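Local coordinates for protein AA9 family lytic polysaccharide monooxygenase D (Myceliophthora thermophila, PDB 5UFV) that cleaves cellulose oxidatively as a copper-dependent lytic polysaccharide monooxygenase, using oxygen or hydrogen peroxide and giving C1-oxidised products, at residues Glu156-Phe168 against Tyr196-Asn209. Sequence-based numbering, arbitrary orientation.
Sequences ELIALHQANNPQF and YCQQSDPNISFNIN
The hairpin of strands 149-159 and 167-177 in the AA9 beta-sandwich, with its connecting loop, packs against the loop segment 196-209, from Glu-156 on Tyr-196 to Ala-163 on Asn-207. Glu-156 carries the polar end. Its side chain is extended, with CG anti to the backbone N (chi1 174°), and this brings the carboxylate to the edge of the Tyr-196 ring. There Tyr-196 OH donates a hydrogen bond to Glu-156 OE2, modelled at 2.4 Å, a length too short to be taken literally at this resolution. The carboxylate and ring planes stand 78° apart. Glu-156 OE1 turns to Arg-154 in a salt bridge and to Trp-83 NE1 in a hydrogen bond, so this buried acid is held through both oxygens. With an alanine here, the Tyr-196 hydroxyl, Arg-154 and Trp-83 NE1 would probably lose their shared acidic partner, and the phenol ring would be freer to move.

Next to this pair the contact is mostly apolar. Cys-197 SG lies obliquely to the Phe-168 ring, 5.4 Å from its centroid. Ile-204 CG2 meets Phe-168 CZ and also Pro-166 CG, the latter at 4.0 Å. Further along, Leu-160 CD1 reaches the edge of the Phe-206 ring, 4.2 Å from CE1. Leu-160 CB packs on Ile-208 CD1 at 3.8 Å.

At the tip, Gln-162 to Asn-165 form a type II beta turn. Asn-164 N gives a hydrogen bond of 2.9 Å to Phe-206 O. Ala-163 CB sits near Asn-207 OD1, which also accepts from Asn-209 N in an Asx turn.

The same hairpin carries His-161 in its loop and Gln-167 at the next strand; both probably bind oxygen, as in relatives. Gln-167 OE1 is hydrogen-bonded to Tyr-169 OH, a Gln-Tyr pairing at the copper site characteristic of AA9 monooxygenases.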
# COMPACT_ATOMS: atom_id res chain seq x y z
N GLU A 156 -0.04 0.98 1.29
CA GLU A 156 0.78 0.95 2.46
C GLU A 156 1.78 2.05 2.33
O GLU A 156 2.48 2.14 1.30
CB GLU A 156 1.48 -0.40 2.58
CG GLU A 156 2.50 -0.54 3.71
CD GLU A 156 3.24 -1.90 3.70
OE1 GLU A 156 3.41 -2.51 2.61
OE2 GLU A 156 3.65 -2.38 4.79
N LEU A 157 1.82 2.89 3.37
CA LEU A 157 2.82 3.91 3.54
C LEU A 157 3.60 3.52 4.75
O LEU A 157 3.00 3.16 5.76
CB LEU A 157 2.19 5.27 3.83
CG LEU A 157 1.21 5.81 2.79
CD1 LEU A 157 0.83 7.23 3.16
CD2 LEU A 157 1.77 5.74 1.38
N ILE A 158 4.93 3.59 4.64
CA ILE A 158 5.82 3.28 5.75
C ILE A 158 6.59 4.55 6.08
O ILE A 158 7.47 4.96 5.32
CB ILE A 158 6.80 2.19 5.38
CG1 ILE A 158 6.06 0.98 4.83
CG2 ILE A 158 7.60 1.79 6.59
CD1 ILE A 158 7.02 -0.13 4.40
N ALA A 159 6.24 5.19 7.19
CA ALA A 159 6.93 6.39 7.60
C ALA A 159 8.23 6.00 8.32
O ALA A 159 8.26 5.06 9.13
CB ALA A 159 6.05 7.26 8.49
N LEU A 160 9.29 6.72 8.01
CA LEU A 160 10.62 6.42 8.53
C LEU A 160 11.29 7.63 9.22
O LEU A 160 12.50 7.64 9.36
CB LEU A 160 11.49 5.91 7.38
CG LEU A 160 11.00 4.64 6.65
CD1 LEU A 160 11.87 4.30 5.46
CD2 LEU A 160 10.98 3.46 7.57
N HIS A 161 10.51 8.65 9.62
CA HIS A 161 11.08 9.83 10.28
C HIS A 161 11.83 9.46 11.54
O HIS A 161 12.89 10.06 11.80
CB HIS A 161 10.01 10.89 10.61
CG HIS A 161 10.56 12.17 11.19
ND1 HIS A 161 10.48 12.47 12.54
CD2 HIS A 161 11.16 13.23 10.61
CE1 HIS A 161 11.01 13.66 12.76
NE2 HIS A 161 11.44 14.14 11.61
N GLN A 162 11.32 8.48 12.31
CA GLN A 162 11.96 8.06 13.59
C GLN A 162 13.02 6.99 13.41
O GLN A 162 12.69 5.83 13.15
CB GLN A 162 10.94 7.48 14.61
CG GLN A 162 9.93 8.43 15.24
CD GLN A 162 10.59 9.58 16.01
OE1 GLN A 162 11.35 9.35 16.96
NE2 GLN A 162 10.29 10.82 15.60
N ALA A 163 14.28 7.34 13.60
CA ALA A 163 15.38 6.35 13.56
C ALA A 163 14.99 5.04 14.28
O ALA A 163 14.52 5.05 15.42
CB ALA A 163 16.63 6.94 14.18
N ASN A 164 15.15 3.92 13.57
CA ASN A 164 14.88 2.56 14.11
C ASN A 164 13.40 2.25 14.45
O ASN A 164 13.10 1.17 14.95
CB ASN A 164 15.78 2.24 15.34
CG ASN A 164 17.28 2.32 15.00
OD1 ASN A 164 17.82 1.48 14.29
ND2 ASN A 164 17.95 3.35 15.51
N ASN A 165 12.48 3.17 14.15
CA ASN A 165 11.09 3.01 14.58
C ASN A 165 10.13 3.17 13.42
O ASN A 165 9.39 4.14 13.34
CB ASN A 165 10.75 3.94 15.76
CG ASN A 165 11.40 3.49 17.07
OD1 ASN A 165 12.59 3.76 17.34
ND2 ASN A 165 10.63 2.81 17.90
N PRO A 166 10.12 2.19 12.52
CA PRO A 166 9.21 2.20 11.38
C PRO A 166 7.73 2.22 11.81
O PRO A 166 7.39 1.71 12.86
CB PRO A 166 9.52 0.89 10.68
CG PRO A 166 9.92 -0.01 11.80
CD PRO A 166 10.75 0.87 12.68
N GLN A 167 6.90 2.81 10.96
CA GLN A 167 5.50 3.02 11.22
C GLN A 167 4.78 2.70 9.94
O GLN A 167 4.92 3.43 8.99
CB GLN A 167 5.24 4.47 11.53
CG GLN A 167 5.78 4.99 12.84
CD GLN A 167 5.36 6.43 13.08
OE1 GLN A 167 4.75 7.05 12.22
NE2 GLN A 167 5.69 6.97 14.23
N PHE A 168 4.00 1.62 9.94
CA PHE A 168 3.25 1.17 8.79
C PHE A 168 1.79 1.63 8.87
O PHE A 168 1.19 1.57 9.93
CB PHE A 168 3.25 -0.34 8.76
CG PHE A 168 4.63 -0.96 8.73
CD1 PHE A 168 5.33 -1.20 9.90
CD2 PHE A 168 5.18 -1.40 7.53
CE1 PHE A 168 6.57 -1.82 9.86
CE2 PHE A 168 6.43 -2.02 7.49
CZ PHE A 168 7.12 -2.23 8.66
N TYR A 196 6.66 -10.27 4.34
CA TYR A 196 7.53 -9.79 3.27
C TYR A 196 8.80 -9.06 3.73
O TYR A 196 9.73 -8.83 2.94
CB TYR A 196 6.73 -8.90 2.31
CG TYR A 196 6.42 -7.50 2.80
CD1 TYR A 196 7.29 -6.45 2.55
CD2 TYR A 196 5.25 -7.22 3.50
CE1 TYR A 196 7.02 -5.17 2.98
CE2 TYR A 196 4.96 -5.94 3.94
CZ TYR A 196 5.85 -4.91 3.67
OH TYR A 196 5.59 -3.62 4.11
N CYS A 197 8.81 -8.64 4.99
CA CYS A 197 9.98 -8.00 5.57
C CYS A 197 10.09 -8.44 7.00
O CYS A 197 9.09 -8.86 7.56
CB CYS A 197 9.87 -6.48 5.49
SG CYS A 197 8.48 -5.73 6.40
N GLN A 198 11.29 -8.37 7.57
CA GLN A 198 11.52 -8.59 9.01
C GLN A 198 11.79 -7.26 9.68
O GLN A 198 12.32 -6.35 9.07
CB GLN A 198 12.73 -9.51 9.27
CG GLN A 198 12.71 -10.81 8.50
CD GLN A 198 11.53 -11.67 8.90
OE1 GLN A 198 11.42 -12.08 10.06
NE2 GLN A 198 10.64 -11.93 7.95
N GLN A 199 11.46 -7.18 10.96
CA GLN A 199 11.63 -5.96 11.73
C GLN A 199 13.05 -5.41 11.63
O GLN A 199 13.24 -4.20 11.57
CB GLN A 199 11.27 -6.20 13.20
CG GLN A 199 11.12 -4.94 14.04
CD GLN A 199 9.95 -4.07 13.63
OE1 GLN A 199 9.07 -4.51 12.88
NE2 GLN A 199 9.92 -2.84 14.10
N SER A 200 14.05 -6.30 11.64
CA SER A 200 15.44 -5.90 11.71
C SER A 200 16.13 -5.73 10.33
O SER A 200 17.32 -5.47 10.27
CB SER A 200 16.21 -6.92 12.54
OG SER A 200 16.36 -8.13 11.82
N ASP A 201 15.38 -5.85 9.24
CA ASP A 201 15.97 -5.61 7.93
C ASP A 201 16.46 -4.15 7.83
O ASP A 201 15.87 -3.25 8.43
CB ASP A 201 14.97 -5.87 6.81
CG ASP A 201 14.61 -7.35 6.64
OD1 ASP A 201 15.25 -8.23 7.27
OD2 ASP A 201 13.66 -7.63 5.86
N PRO A 202 17.53 -3.92 7.05
CA PRO A 202 18.21 -2.60 7.02
C PRO A 202 17.48 -1.52 6.21
O PRO A 202 17.91 -0.36 6.19
CB PRO A 202 19.57 -2.92 6.36
CG PRO A 202 19.35 -4.17 5.56
CD PRO A 202 18.19 -4.91 6.17
N ASN A 203 16.43 -1.92 5.51
CA ASN A 203 15.49 -0.99 4.96
C ASN A 203 14.19 -0.90 5.80
O ASN A 203 13.22 -0.31 5.36
CB ASN A 203 15.19 -1.33 3.49
CG ASN A 203 14.70 -2.75 3.30
OD1 ASN A 203 14.55 -3.53 4.25
ND2 ASN A 203 14.46 -3.11 2.05
N ILE A 204 14.19 -1.46 7.01
CA ILE A 204 13.03 -1.38 7.90
C ILE A 204 13.34 -0.63 9.19
O ILE A 204 12.73 0.40 9.45
CB ILE A 204 12.48 -2.78 8.21
CG1 ILE A 204 12.04 -3.48 6.90
CG2 ILE A 204 11.37 -2.70 9.24
CD1 ILE A 204 10.89 -2.80 6.15
N SER A 205 14.27 -1.16 9.98
CA SER A 205 14.77 -0.52 11.19
C SER A 205 16.22 -0.19 10.93
O SER A 205 17.04 -1.08 10.71
CB SER A 205 14.69 -1.43 12.42
OG SER A 205 13.37 -1.52 12.96
N PHE A 206 16.53 1.11 10.94
CA PHE A 206 17.89 1.61 10.66
C PHE A 206 17.97 3.08 11.05
O PHE A 206 16.94 3.72 11.31
CB PHE A 206 18.27 1.40 9.17
CG PHE A 206 17.51 2.27 8.22
CD1 PHE A 206 16.20 1.98 7.89
CD2 PHE A 206 18.10 3.40 7.66
CE1 PHE A 206 15.50 2.78 7.00
CE2 PHE A 206 17.41 4.21 6.78
CZ PHE A 206 16.11 3.90 6.45
N ASN A 207 19.19 3.61 11.10
CA ASN A 207 19.39 4.98 11.55
C ASN A 207 19.34 5.96 10.39
O ASN A 207 20.37 6.29 9.78
CB ASN A 207 20.69 5.13 12.31
CG ASN A 207 20.78 6.45 13.04
OD1 ASN A 207 19.92 7.33 12.91
ND2 ASN A 207 21.82 6.61 13.83
N ILE A 208 18.15 6.44 10.11
CA ILE A 208 17.91 7.30 8.98
C ILE A 208 18.69 8.62 9.09
O ILE A 208 19.03 9.23 8.09
CB ILE A 208 16.38 7.55 8.79
CG1 ILE A 208 16.10 8.01 7.36
CG2 ILE A 208 15.82 8.51 9.86
CD1 ILE A 208 14.64 8.06 6.97
N ASN A 209 19.00 9.03 10.31
CA ASN A 209 19.72 10.27 10.53
C ASN A 209 21.23 10.07 10.41
O ASN A 209 21.97 11.01 10.63
CB ASN A 209 19.37 10.85 11.91
CG ASN A 209 17.87 10.90 12.16
OD1 ASN A 209 17.35 10.29 13.08
ND2 ASN A 209 17.18 11.61 11.31